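Local atomic coordinates of carboxymuconolactone decarboxylase family protein (Thermotoga maritima, PDB entry 1VKE), a protein that is of unproven activity but probably serves as a peroxiredoxin-like oxidoreductase of the AhpD-like superfamily, possibly in the response to oxidative stress. Residues Ser66-Cys71 with Leu100-Ser105; Asp73-His78 with Arg112-Phe117; Glu91-Leu96 with Gly116-Leu121; Ile98-Val101 with Val107-His110. All coordinates share one frame; numbering follows the deposited sequence. Where two conformers were deposited one is given.

Interaction 1: residues Ser66-Cys71 with Leu100-Ser105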
loop_
_atom_site.group_PDB
_atom_site.type_symbol
_atom_site.label_atom_id
_atom_site.label_comp_id
_atom_site.label_asym_id
_atom_site.label_seq_id
_atom_site.Cartn_x
_atom_site.Cartn_y
_atom_site.Cartn_z
ATOM N N SER E 66 -0.516 -7.738 9.109
ATOM C CA SER E 66 -0.774 -6.373 9.628
ATOM C C SER E 66 0.490 -5.534 9.621
ATOM O O SER E 66 0.417 -4.336 9.464
ATOM C CB SER E 66 -1.292 -6.477 11.079
ATOM O OG SER E 66 -2.535 -7.188 11.129
ATOM N N THR E 67 1.649 -6.154 9.821
ATOM C CA THR E 67 2.911 -5.434 9.809
ATOM C C THR E 67 3.359 -5.043 8.398
ATOM O O THR E 67 3.768 -3.913 8.164
ATOM C CB THR E 67 3.999 -6.270 10.531
ATOM O OG1 THR E 67 3.572 -6.543 11.868
ATOM C CG2 THR E 67 5.323 -5.488 10.622
ATOM N N VAL E 68 3.313 -5.967 7.431
ATOM C CA VAL E 68 3.746 -5.624 6.096
ATOM C C VAL E 68 2.797 -4.592 5.455
ATOM O O VAL E 68 3.197 -3.811 4.554
ATOM C CB VAL E 68 3.908 -6.834 5.115
ATOM C CG1 VAL E 68 4.948 -7.780 5.624
ATOM C CG2 VAL E 68 2.604 -7.514 4.831
ATOM N N LEU E 69 1.516 -4.602 5.893
ATOM C CA LEU E 69 0.543 -3.606 5.437
ATOM C C LEU E 69 0.513 -2.320 6.308
ATOM O O LEU E 69 -0.261 -1.393 6.017
ATOM C CB LEU E 69 -0.861 -4.209 5.353
ATOM C CG LEU E 69 -1.053 -5.303 4.294
ATOM C CD1 LEU E 69 -2.377 -6.016 4.525
ATOM C CD2 LEU E 69 -0.975 -4.771 2.882
ATOM N N ARG E 70 1.334 -2.289 7.349
ATOM C CA ARG E 70 1.596 -1.097 8.132
ATOM C C ARG E 70 0.335 -0.543 8.799
ATOM O O ARG E 70 0.041 0.648 8.683
ATOM C CB ARG E 70 2.288 -0.051 7.264
ATOM C CG ARG E 70 3.681 -0.416 6.943
ATOM C CD ARG E 70 4.433 0.698 6.245
ATOM N NE ARG E 70 4.039 0.867 4.863
ATOM C CZ ARG E 70 3.946 2.055 4.204
ATOM N NH1 ARG E 70 4.074 3.240 4.796
ATOM N NH2 ARG E 70 3.631 2.007 2.952
ATOM N N CYS E 71 -0.411 -1.418 9.477
ATOM C CA CYS E 71 -1.600 -1.012 10.262
ATOM C C CYS E 71 -1.331 -1.141 11.742
ATOM O O CYS E 71 -1.352 -2.244 12.279
ATOM C CB CYS E 71 -2.762 -1.937 9.891
ATOM S SG CYS E 71 -4.302 -1.582 10.855
ATOM N N LEU E 100 9.479 -7.545 8.190
ATOM C CA LEU E 100 10.453 -6.503 7.917
ATOM C C LEU E 100 11.169 -6.708 6.571
ATOM O O LEU E 100 11.326 -5.771 5.767
ATOM C CB LEU E 100 11.485 -6.444 9.034
ATOM C CG LEU E 100 12.678 -5.508 8.889
ATOM C CD1 LEU E 100 12.221 -4.070 8.801
ATOM C CD2 LEU E 100 13.633 -5.705 10.062
ATOM N N VAL E 101 11.654 -7.927 6.345
ATOM C CA VAL E 101 12.384 -8.203 5.117
ATOM C C VAL E 101 11.471 -8.068 3.905
ATOM O O VAL E 101 11.853 -7.435 2.891
ATOM C CB VAL E 101 13.109 -9.568 5.194
ATOM C CG1 VAL E 101 13.680 -9.939 3.870
ATOM C CG2 VAL E 101 14.214 -9.477 6.256
ATOM N N VAL E 102 10.260 -8.620 4.004
ATOM C CA VAL E 102 9.319 -8.652 2.891
ATOM C C VAL E 102 8.770 -7.258 2.577
ATOM O O VAL E 102 8.650 -6.849 1.413
ATOM C CB VAL E 102 8.154 -9.626 3.174
ATOM C CG1 VAL E 102 7.039 -9.502 2.115
ATOM C CG2 VAL E 102 8.648 -11.082 3.258
ATOM N N GLY E 103 8.450 -6.528 3.642
ATOM C CA GLY E 103 7.794 -5.239 3.533
ATOM C C GLY E 103 8.692 -4.045 3.441
ATOM O O GLY E 103 8.228 -2.967 3.063
ATOM N N GLY E 104 9.983 -4.209 3.766
ATOM C CA GLY E 104 10.985 -3.171 3.587
ATOM C C GLY E 104 11.199 -2.246 4.768
ATOM O O GLY E 104 10.475 -2.305 5.767
ATOM N N SER E 105 12.139 -1.322 4.638
ATOM C CA SER E 105 12.431 -0.387 5.728
ATOM C C SER E 105 11.317 0.588 6.062
ATOM O O SER E 105 11.303 1.133 7.164
ATOM C CB SER E 105 13.742 0.376 5.452
ATOM O OG SER E 105 13.574 1.324 4.444
HETATM O O HOH W 1 5.285 -2.484 3.409
#
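A single water joins the backbone carbonyls of Val68 and Gly103, its O standing 2.7 Å from Val68 O and 3.0 Å from Gly103 O. Both carbonyls belong to the C-terminal ends of their helices. Beside this bridge the two chains come close, the CA atoms of Val68 and Gly103 lying 4.8 Å apart. Gly103 makes this possible: a beta carbon there would point at helix 55-68 and stand about 3.5 Å from the CA of Val68. With CG1 anti to the carbonyl carbon (chi1 -62°), Val68 turns this methyl to the seam, 4.2 Å from Gly103 N and 4.4 Å from CG1 of Val102, a loose apolar contact. Past Val68 the chain ends its helix in a Schellman motif at Arg70, whose phi is positive, with Cys71 N bonded back to Ser66 O. Cys71 then serves as N-cap of the next helix and is disulfide-linked to Cys74. On the other side Gly104, also at positive phi, ends helix 89-103. The water can donate to both helix-end carbonyls but has further acceptors nearby, so their partial negative charge may be partly offset by it, while glycine and valine supply the dry part of the contact.

Interaction 2: residues Asp73-His78 with Arg112-Phe117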
loop_
_atom_site.group_PDB
_atom_site.type_symbol
_atom_site.label_atom_id
_atom_site.label_comp_id
_atom_site.label_asym_id
_atom_site.label_seq_id
_atom_site.Cartn_x
_atom_site.Cartn_y
_atom_site.Cartn_z
ATOM N N ASP E 73 -3.037 -0.287 14.563
ATOM C CA ASP E 73 -4.061 -0.846 15.463
ATOM C C ASP E 73 -4.214 -2.347 15.213
ATOM O O ASP E 73 -4.514 -3.111 16.146
ATOM C CB ASP E 73 -5.418 -0.206 15.208
ATOM C CG ASP E 73 -5.624 1.064 15.957
ATOM O OD1 ASP E 73 -4.775 1.456 16.783
ATOM O OD2 ASP E 73 -6.635 1.748 15.709
ATOM N N CYS E 74 -4.027 -2.806 13.971
ATOM C CA CYS E 74 -4.127 -4.232 13.657
ATOM C C CYS E 74 -2.943 -4.986 14.281
ATOM O O CYS E 74 -3.075 -6.093 14.845
ATOM C CB CYS E 74 -4.078 -4.505 12.157
ATOM S SG CYS E 74 -5.244 -3.522 11.183
ATOM N N ILE E 75 -1.764 -4.376 14.187
ATOM C CA ILE E 75 -0.560 -4.939 14.815
ATOM C C ILE E 75 -0.787 -5.129 16.322
ATOM O O ILE E 75 -0.505 -6.199 16.925
ATOM C CB ILE E 75 0.672 -4.011 14.594
ATOM C CG1 ILE E 75 1.069 -4.055 13.118
ATOM C CG2 ILE E 75 1.865 -4.469 15.504
ATOM C CD1 ILE E 75 2.090 -3.033 12.732
ATOM N N ARG E 76 -1.286 -4.071 16.952
ATOM C CA ARG E 76 -1.586 -4.119 18.398
ATOM C C ARG E 76 -2.562 -5.246 18.778
ATOM O O ARG E 76 -2.323 -6.004 19.719
ATOM C CB ARG E 76 -2.123 -2.786 18.896
ATOM C CG ARG E 76 -1.102 -1.691 19.021
ATOM C CD ARG E 76 -1.761 -0.309 19.384
ATOM N NE ARG E 76 -0.854 0.814 19.122
ATOM C CZ ARG E 76 -1.058 1.819 18.241
ATOM N NH1 ARG E 76 -2.152 1.885 17.481
ATOM N NH2 ARG E 76 -0.140 2.779 18.123
ATOM N N TYR E 77 -3.644 -5.371 18.013
ATOM C CA TYR E 77 -4.652 -6.367 18.241
ATOM C C TYR E 77 -4.000 -7.750 18.181
ATOM O O TYR E 77 -4.144 -8.578 19.078
ATOM C CB TYR E 77 -5.799 -6.308 17.175
ATOM C CG TYR E 77 -6.742 -7.468 17.359
ATOM C CD1 TYR E 77 -7.770 -7.421 18.279
ATOM C CD2 TYR E 77 -6.626 -8.617 16.567
ATOM C CE1 TYR E 77 -8.601 -8.542 18.493
ATOM C CE2 TYR E 77 -7.453 -9.726 16.783
ATOM C CZ TYR E 77 -8.435 -9.661 17.732
ATOM O OH TYR E 77 -9.289 -10.728 17.947
ATOM N N HIS E 78 -3.270 -8.034 17.102
ATOM C CA HIS E 78 -2.668 -9.394 16.995
ATOM C C HIS E 78 -1.562 -9.656 18.013
ATOM O O HIS E 78 -1.362 -10.807 18.422
ATOM C CB HIS E 78 -2.226 -9.646 15.568
ATOM C CG HIS E 78 -3.381 -9.767 14.646
ATOM N ND1 HIS E 78 -4.264 -10.834 14.675
ATOM C CD2 HIS E 78 -3.823 -8.943 13.667
ATOM C CE1 HIS E 78 -5.205 -10.630 13.772
ATOM N NE2 HIS E 78 -4.942 -9.508 13.121
ATOM N N ARG E 112 9.045 -0.652 15.443
ATOM C CA ARG E 112 9.386 0.058 16.679
ATOM C C ARG E 112 8.191 0.164 17.601
ATOM O O ARG E 112 8.285 -0.128 18.816
ATOM C CB ARG E 112 9.908 1.455 16.353
ATOM C CG ARG E 112 9.974 2.421 17.527
ATOM C CD ARG E 112 10.409 3.835 17.129
ATOM N NE ARG E 112 9.325 4.822 17.237
ATOM C CZ ARG E 112 8.332 5.015 16.356
ATOM N NH1 ARG E 112 8.215 4.278 15.259
ATOM N NH2 ARG E 112 7.432 5.963 16.602
ATOM N N ARG E 113 7.061 0.570 17.056
ATOM C CA ARG E 113 5.858 0.679 17.852
ATOM C C ARG E 113 5.425 -0.688 18.358
ATOM O O ARG E 113 4.957 -0.819 19.494
ATOM C CB ARG E 113 4.740 1.371 17.043
ATOM C CG ARG E 113 5.039 2.827 16.896
ATOM C CD ARG E 113 3.877 3.616 16.519
ATOM N NE ARG E 113 3.657 3.489 15.103
ATOM C CZ ARG E 113 4.206 4.281 14.180
ATOM N NH1 ARG E 113 5.051 5.245 14.495
ATOM N NH2 ARG E 113 3.914 4.089 12.912
ATOM N N ALA E 114 5.570 -1.704 17.530
ATOM C CA ALA E 114 5.194 -3.059 17.907
ATOM C C ALA E 114 6.013 -3.553 19.101
ATOM O O ALA E 114 5.454 -4.151 20.021
ATOM C CB ALA E 114 5.348 -4.013 16.734
ATOM N N VAL E 115 7.318 -3.315 19.061
ATOM C CA VAL E 115 8.207 -3.774 20.133
ATOM C C VAL E 115 7.888 -3.047 21.421
ATOM O O VAL E 115 7.826 -3.676 22.494
ATOM C CB VAL E 115 9.688 -3.660 19.721
ATOM C CG1 VAL E 115 10.594 -3.860 20.942
ATOM C CG2 VAL E 115 9.975 -4.751 18.682
ATOM N N GLY E 116 7.592 -1.773 21.320
ATOM C CA GLY E 116 7.181 -0.966 22.468
ATOM C C GLY E 116 5.906 -1.453 23.132
ATOM O O GLY E 116 5.811 -1.565 24.371
ATOM N N PHE E 117 4.937 -1.803 22.301
ATOM C CA PHE E 117 3.690 -2.318 22.774
ATOM C C PHE E 117 3.861 -3.682 23.406
ATOM O O PHE E 117 3.304 -3.948 24.466
ATOM C CB PHE E 117 2.691 -2.390 21.643
ATOM C CG PHE E 117 1.307 -2.658 22.097
ATOM C CD1 PHE E 117 0.647 -1.761 22.927
ATOM C CD2 PHE E 117 0.665 -3.815 21.739
ATOM C CE1 PHE E 117 -0.649 -2.019 23.372
ATOM C CE2 PHE E 117 -0.639 -4.073 22.164
ATOM C CZ PHE E 117 -1.294 -3.179 22.975
#
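Phe117 sends its ring out with CG anti to the backbone N (chi1 -169°), and Arg76 places CG anti to its carbonyl carbon before running extended to NE, which lays the arginine's methylenes across the ring. The two side chains cross at about a right angle. CG of Arg76 stands 3.9 Å from the centroid of the Phe117 ring and only 11° off its normal, a CH-pi contact over one face, while CB of Arg76 reaches CE2 of Phe117 at 3.8 Å. An alanine in place of Phe117 is likely to deprive the Arg76 methylenes of this platform and leave the arginine freer to swing. Beyond the ring the guanidinium forms a salt bridge within its own helix, NH1 of Arg76 lying 2.7 Å from OD1 of Asp73; the hydrogen bond in it is bent and weak. CD of Arg113 approaches that guanidinium obliquely, 4.4 Å from Arg76 NH2, and the charge of Arg113 is itself met by Asp72. Deeper in, CG2 of Ile75 touches CB of Ala114 at 3.7 Å, in the pair whose backbones come nearest. The axes of 73-78 and 112-117 pass 10.1 Å apart, crossing at -33°, with their chains running the same general way. Helix 72-84 also carries Cys74, disulfide-bonded to Cys71, so helix 108-127 packs against the helix that begins at the CXXC motif, seen here as a disulfide and probably redox-active, as in AhpD.

Interaction 3: residues Glu91-Leu96 with Gly116-Leu121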
loop_
_atom_site.group_PDB
_atom_site.type_symbol
_atom_site.label_atom_id
_atom_site.label_comp_id
_atom_site.label_asym_id
_atom_site.label_seq_id
_atom_site.Cartn_x
_atom_site.Cartn_y
_atom_site.Cartn_z
ATOM N N GLU E 91 9.397 -16.076 19.233
ATOM C CA GLU E 91 8.485 -16.448 18.160
ATOM C C GLU E 91 7.956 -15.195 17.480
ATOM O O GLU E 91 7.970 -15.081 16.246
ATOM C CB GLU E 91 7.302 -17.277 18.705
ATOM C CG GLU E 91 7.679 -18.698 19.130
ATOM C CD GLU E 91 6.537 -19.447 19.807
ATOM O OE1 GLU E 91 5.847 -18.861 20.683
ATOM O OE2 GLU E 91 6.367 -20.645 19.514
ATOM N N ILE E 92 7.527 -14.225 18.280
ATOM C CA ILE E 92 7.054 -12.946 17.730
ATOM C C ILE E 92 8.132 -12.234 16.906
ATOM O O ILE E 92 7.840 -11.770 15.798
ATOM C CB ILE E 92 6.522 -12.040 18.872
ATOM C CG1 ILE E 92 5.250 -12.669 19.437
ATOM C CG2 ILE E 92 6.274 -10.622 18.374
ATOM C CD1 ILE E 92 4.807 -12.059 20.790
ATOM N N PHE E 93 9.368 -12.201 17.397
ATOM C CA PHE E 93 10.445 -11.530 16.647
ATOM C C PHE E 93 10.787 -12.258 15.354
ATOM O O PHE E 93 11.032 -11.607 14.347
ATOM C CB PHE E 93 11.708 -11.324 17.483
ATOM C CG PHE E 93 11.531 -10.474 18.720
ATOM C CD1 PHE E 93 10.647 -9.437 18.781
ATOM C CD2 PHE E 93 12.324 -10.724 19.829
ATOM C CE1 PHE E 93 10.524 -8.675 19.948
ATOM C CE2 PHE E 93 12.208 -9.953 20.989
ATOM C CZ PHE E 93 11.303 -8.926 21.032
ATOM N N GLU E 94 10.711 -13.586 15.343
ATOM C CA GLU E 94 10.966 -14.338 14.092
ATOM C C GLU E 94 9.921 -14.039 13.048
ATOM O O GLU E 94 10.233 -13.921 11.856
ATOM C CB GLU E 94 11.052 -15.844 14.344
ATOM C CG GLU E 94 12.315 -16.261 15.094
ATOM C CD GLU E 94 12.459 -17.763 15.308
ATOM O OE1 GLU E 94 11.863 -18.545 14.541
ATOM O OE2 GLU E 94 13.175 -18.152 16.275
ATOM N N ALA E 95 8.673 -13.870 13.486
ATOM C CA ALA E 95 7.612 -13.435 12.581
ATOM C C ALA E 95 7.789 -12.009 12.108
ATOM O O ALA E 95 7.602 -11.714 10.918
ATOM C CB ALA E 95 6.267 -13.595 13.265
ATOM N N LEU E 96 8.148 -11.091 13.010
ATOM C CA LEU E 96 8.302 -9.697 12.642
ATOM C C LEU E 96 9.474 -9.536 11.643
ATOM O O LEU E 96 9.451 -8.630 10.809
ATOM C CB LEU E 96 8.500 -8.805 13.881
ATOM C CG LEU E 96 7.292 -8.582 14.802
ATOM C CD1 LEU E 96 7.699 -7.919 16.129
ATOM C CD2 LEU E 96 6.216 -7.765 14.069
ATOM N N GLY E 116 7.592 -1.773 21.320
ATOM C CA GLY E 116 7.181 -0.966 22.468
ATOM C C GLY E 116 5.906 -1.453 23.132
ATOM O O GLY E 116 5.811 -1.565 24.371
ATOM N N PHE E 117 4.937 -1.803 22.301
ATOM C CA PHE E 117 3.690 -2.318 22.774
ATOM C C PHE E 117 3.861 -3.682 23.406
ATOM O O PHE E 117 3.304 -3.948 24.466
ATOM C CB PHE E 117 2.691 -2.390 21.643
ATOM C CG PHE E 117 1.307 -2.658 22.097
ATOM C CD1 PHE E 117 0.647 -1.761 22.927
ATOM C CD2 PHE E 117 0.665 -3.815 21.739
ATOM C CE1 PHE E 117 -0.649 -2.019 23.372
ATOM C CE2 PHE E 117 -0.639 -4.073 22.164
ATOM C CZ PHE E 117 -1.294 -3.179 22.975
ATOM N N LEU E 118 4.657 -4.540 22.783
ATOM C CA LEU E 118 4.942 -5.858 23.365
ATOM C C LEU E 118 5.573 -5.690 24.754
ATOM O O LEU E 118 5.216 -6.404 25.709
ATOM C CB LEU E 118 5.850 -6.643 22.453
ATOM C CG LEU E 118 6.286 -8.032 22.915
ATOM C CD1 LEU E 118 5.090 -8.923 23.140
ATOM C CD2 LEU E 118 7.245 -8.650 21.924
ATOM N N GLU E 119 6.469 -4.721 24.885
ATOM C CA GLU E 119 7.098 -4.464 26.208
ATOM C C GLU E 119 6.058 -4.078 27.233
ATOM O O GLU E 119 6.132 -4.540 28.411
ATOM C CB GLU E 119 8.216 -3.450 26.076
ATOM C CG GLU E 119 9.412 -4.145 25.461
ATOM C CD GLU E 119 10.567 -3.230 25.102
ATOM O OE1 GLU E 119 10.461 -2.008 25.323
ATOM O OE2 GLU E 119 11.585 -3.767 24.584
ATOM N N GLU E 120 5.089 -3.257 26.832
ATOM C CA GLU E 120 3.990 -2.883 27.726
ATOM C C GLU E 120 3.179 -4.109 28.170
ATOM O O GLU E 120 2.855 -4.253 29.367
ATOM C CB GLU E 120 3.067 -1.871 27.038
ATOM C CG GLU E 120 1.990 -1.298 27.939
ATOM C CD GLU E 120 1.076 -0.307 27.203
ATOM O OE1 GLU E 120 1.491 0.210 26.114
ATOM O OE2 GLU E 120 -0.048 -0.062 27.718
ATOM N N LEU E 121 2.878 -5.008 27.228
ATOM C CA LEU E 121 2.145 -6.234 27.557
ATOM C C LEU E 121 2.952 -7.128 28.521
ATOM O O LEU E 121 2.394 -7.700 29.443
ATOM C CB LEU E 121 1.822 -7.036 26.292
ATOM C CG LEU E 121 0.914 -6.298 25.298
ATOM C CD1 LEU E 121 0.752 -7.103 24.028
ATOM C CD2 LEU E 121 -0.425 -5.986 25.914
#
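Leu118 is the residue on which the two helices of an antiparallel hairpin meet, helix 89-103 and helix 108-127 of the all-helical AhpD-like fold. It buries more surface here than any other residue of either segment, and both its methyls take part. CD1 meets Ile92 tip to tip, 3.9 Å from Ile92 CD1, whereas CD2 lies chiefly against the ring of Phe93. With CG of Leu118 anti to the backbone N (chi1 178°), the side chain reaches straight out from its helix, and it bridges a wide separation: the CA atoms of Ile92 and Leu118 are 9.3 Å apart. Ile92 answers with a chain whose CD1 carries on away from its own backbone, and its CG2 branch comes more loosely near Leu118 CD2, at 4.2 Å. The contact is therefore made by the ends of side chains, with no hydrogen bond across it. Phe93 joins from one flank, its CE1 and CZ atoms coming near Leu118 although its beta carbon does not point that way. Around the trio, helix 72-84 adds Val83 against Leu118 and Leu79 against Ile92, and Leu63 of helix 55-68 also touches Ile92, so the hairpin closes onto the rest of the bundle. Phe93 additionally packs on Thr34 of a neighbouring subunit, which places it near an interface. The ring comes in at a slant, with CE1 of Phe93 3.8 Å from CD2 of Leu118.

Interaction 4: residues Ile98-Val101 with Val107-His110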
loop_
_atom_site.group_PDB
_atom_site.type_symbol
_atom_site.label_atom_id
_atom_site.label_comp_id
_atom_site.label_asym_id
_atom_site.label_seq_id
_atom_site.Cartn_x
_atom_site.Cartn_y
_atom_site.Cartn_z
ATOM N N ILE E 98 10.303 -11.602 9.254
ATOM C CA ILE E 98 9.752 -11.918 7.935
ATOM C C ILE E 98 9.038 -10.699 7.390
ATOM O O ILE E 98 9.230 -10.310 6.247
ATOM C CB ILE E 98 8.822 -13.167 8.006
ATOM C CG1 ILE E 98 9.648 -14.449 8.174
ATOM C CG2 ILE E 98 7.991 -13.267 6.776
ATOM C CD1 ILE E 98 8.880 -15.678 8.645
ATOM N N ALA E 99 8.188 -10.094 8.204
ATOM C CA ALA E 99 7.486 -8.874 7.804
ATOM C C ALA E 99 8.439 -7.737 7.401
ATOM O O ALA E 99 8.211 -7.032 6.421
ATOM C CB ALA E 99 6.573 -8.386 8.930
ATOM N N LEU E 100 9.479 -7.545 8.190
ATOM C CA LEU E 100 10.453 -6.503 7.917
ATOM C C LEU E 100 11.169 -6.708 6.571
ATOM O O LEU E 100 11.326 -5.771 5.767
ATOM C CB LEU E 100 11.485 -6.444 9.034
ATOM C CG LEU E 100 12.678 -5.508 8.889
ATOM C CD1 LEU E 100 12.221 -4.070 8.801
ATOM C CD2 LEU E 100 13.633 -5.705 10.062
ATOM N N VAL E 101 11.654 -7.927 6.345
ATOM C CA VAL E 101 12.384 -8.203 5.117
ATOM C C VAL E 101 11.471 -8.068 3.905
ATOM O O VAL E 101 11.853 -7.435 2.891
ATOM C CB VAL E 101 13.109 -9.568 5.194
ATOM C CG1 VAL E 101 13.680 -9.939 3.870
ATOM C CG2 VAL E 101 14.214 -9.477 6.256
ATOM N N VAL E 107 8.658 -0.366 6.954
ATOM C CA VAL E 107 8.034 -1.040 8.104
ATOM C C VAL E 107 8.657 -0.667 9.426
ATOM O O VAL E 107 8.041 -0.872 10.480
ATOM C CB VAL E 107 7.809 -2.572 7.944
ATOM C CG1 VAL E 107 7.216 -2.881 6.567
ATOM C CG2 VAL E 107 9.009 -3.312 8.190
ATOM N N ILE E 108 9.870 -0.150 9.399
ATOM C CA ILE E 108 10.609 0.089 10.628
ATOM C C ILE E 108 9.851 0.878 11.712
ATOM O O ILE E 108 9.831 0.421 12.869
ATOM C CB ILE E 108 12.043 0.636 10.363
ATOM C CG1 ILE E 108 12.897 -0.481 9.750
ATOM C CG2 ILE E 108 12.683 1.080 11.672
ATOM C CD1 ILE E 108 14.299 -0.091 9.379
ATOM N N PRO E 109 9.216 2.006 11.381
ATOM C CA PRO E 109 8.496 2.771 12.400
ATOM C C PRO E 109 7.408 1.914 13.067
ATOM O O PRO E 109 7.159 2.027 14.267
ATOM C CB PRO E 109 7.910 3.940 11.591
ATOM C CG PRO E 109 8.962 4.145 10.546
ATOM C CD PRO E 109 9.232 2.737 10.087
ATOM N N HIS E 110 6.776 1.044 12.299
ATOM C CA HIS E 110 5.749 0.173 12.835
ATOM C C HIS E 110 6.316 -0.925 13.689
ATOM O O HIS E 110 5.725 -1.287 14.695
ATOM C CB HIS E 110 4.915 -0.411 11.694
ATOM C CG HIS E 110 4.252 0.655 10.913
ATOM N ND1 HIS E 110 3.057 1.215 11.288
ATOM C CD2 HIS E 110 4.680 1.352 9.836
ATOM C CE1 HIS E 110 2.741 2.173 10.429
ATOM N NE2 HIS E 110 3.734 2.312 9.570
#
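Leu100, in the last turns of helix 89-103, and Val107, the first residue of 107-110, bring their CA atoms to 6.0 Å. Nothing here is hydrogen-bonded across the pair of segments; on the second, His110 N makes a weak bond to Val107 O. Leu100 meets Ile108 through its CD1 methyl. With CG anti to the backbone N (chi1 174°), the side chain carries CD1 to the other segment, where it rests 3.8 Å from CG1 of Ile108. These two side chains slant past each other. The short connection between the helices makes this the elbow of an antiparallel helical hairpin, the residues on the two sides of the bend meeting within it. Val107 CB points toward helix 89-103 and sets its CG2 methyl against the CA and CB of Leu100 as well as its CD1. The closeness of Leu100 CD1 to Val107 CG2, 3.4 Å, is doubtful as a sign of strain, because Val107 was modelled in two conformers. From outside the hairpin, Phe40 of a neighbouring subunit packs on Leu100, and Leu25 of that same subunit on Ile108. Three residues after Val107, His110 ND1 is hydrogen-bonded to Asp72 OD1.

In the fold
All four contacts are buried, but they differ in depth and chemistry. Interaction 2 lies nearest the centre of the chain, about 7 Å away, and is the one that combines an aromatic face with charged groups. Interactions 3 and 4 both join helices 89-103 and 108-127, interaction 4 at the bend and interaction 3 farther along the two helices from it; in both the side chains that meet are apolar. Interaction 1, about 14 Å from the centre, pairs helix 89-103 with helix 55-68, adding a water bridge and a close glycine to a small valine contact. It shares Leu100 and Val101 with interaction 4, and Ser66 links it to Cys74 and Ile75 of interaction 2. Neighbouring subunits pack beside all four.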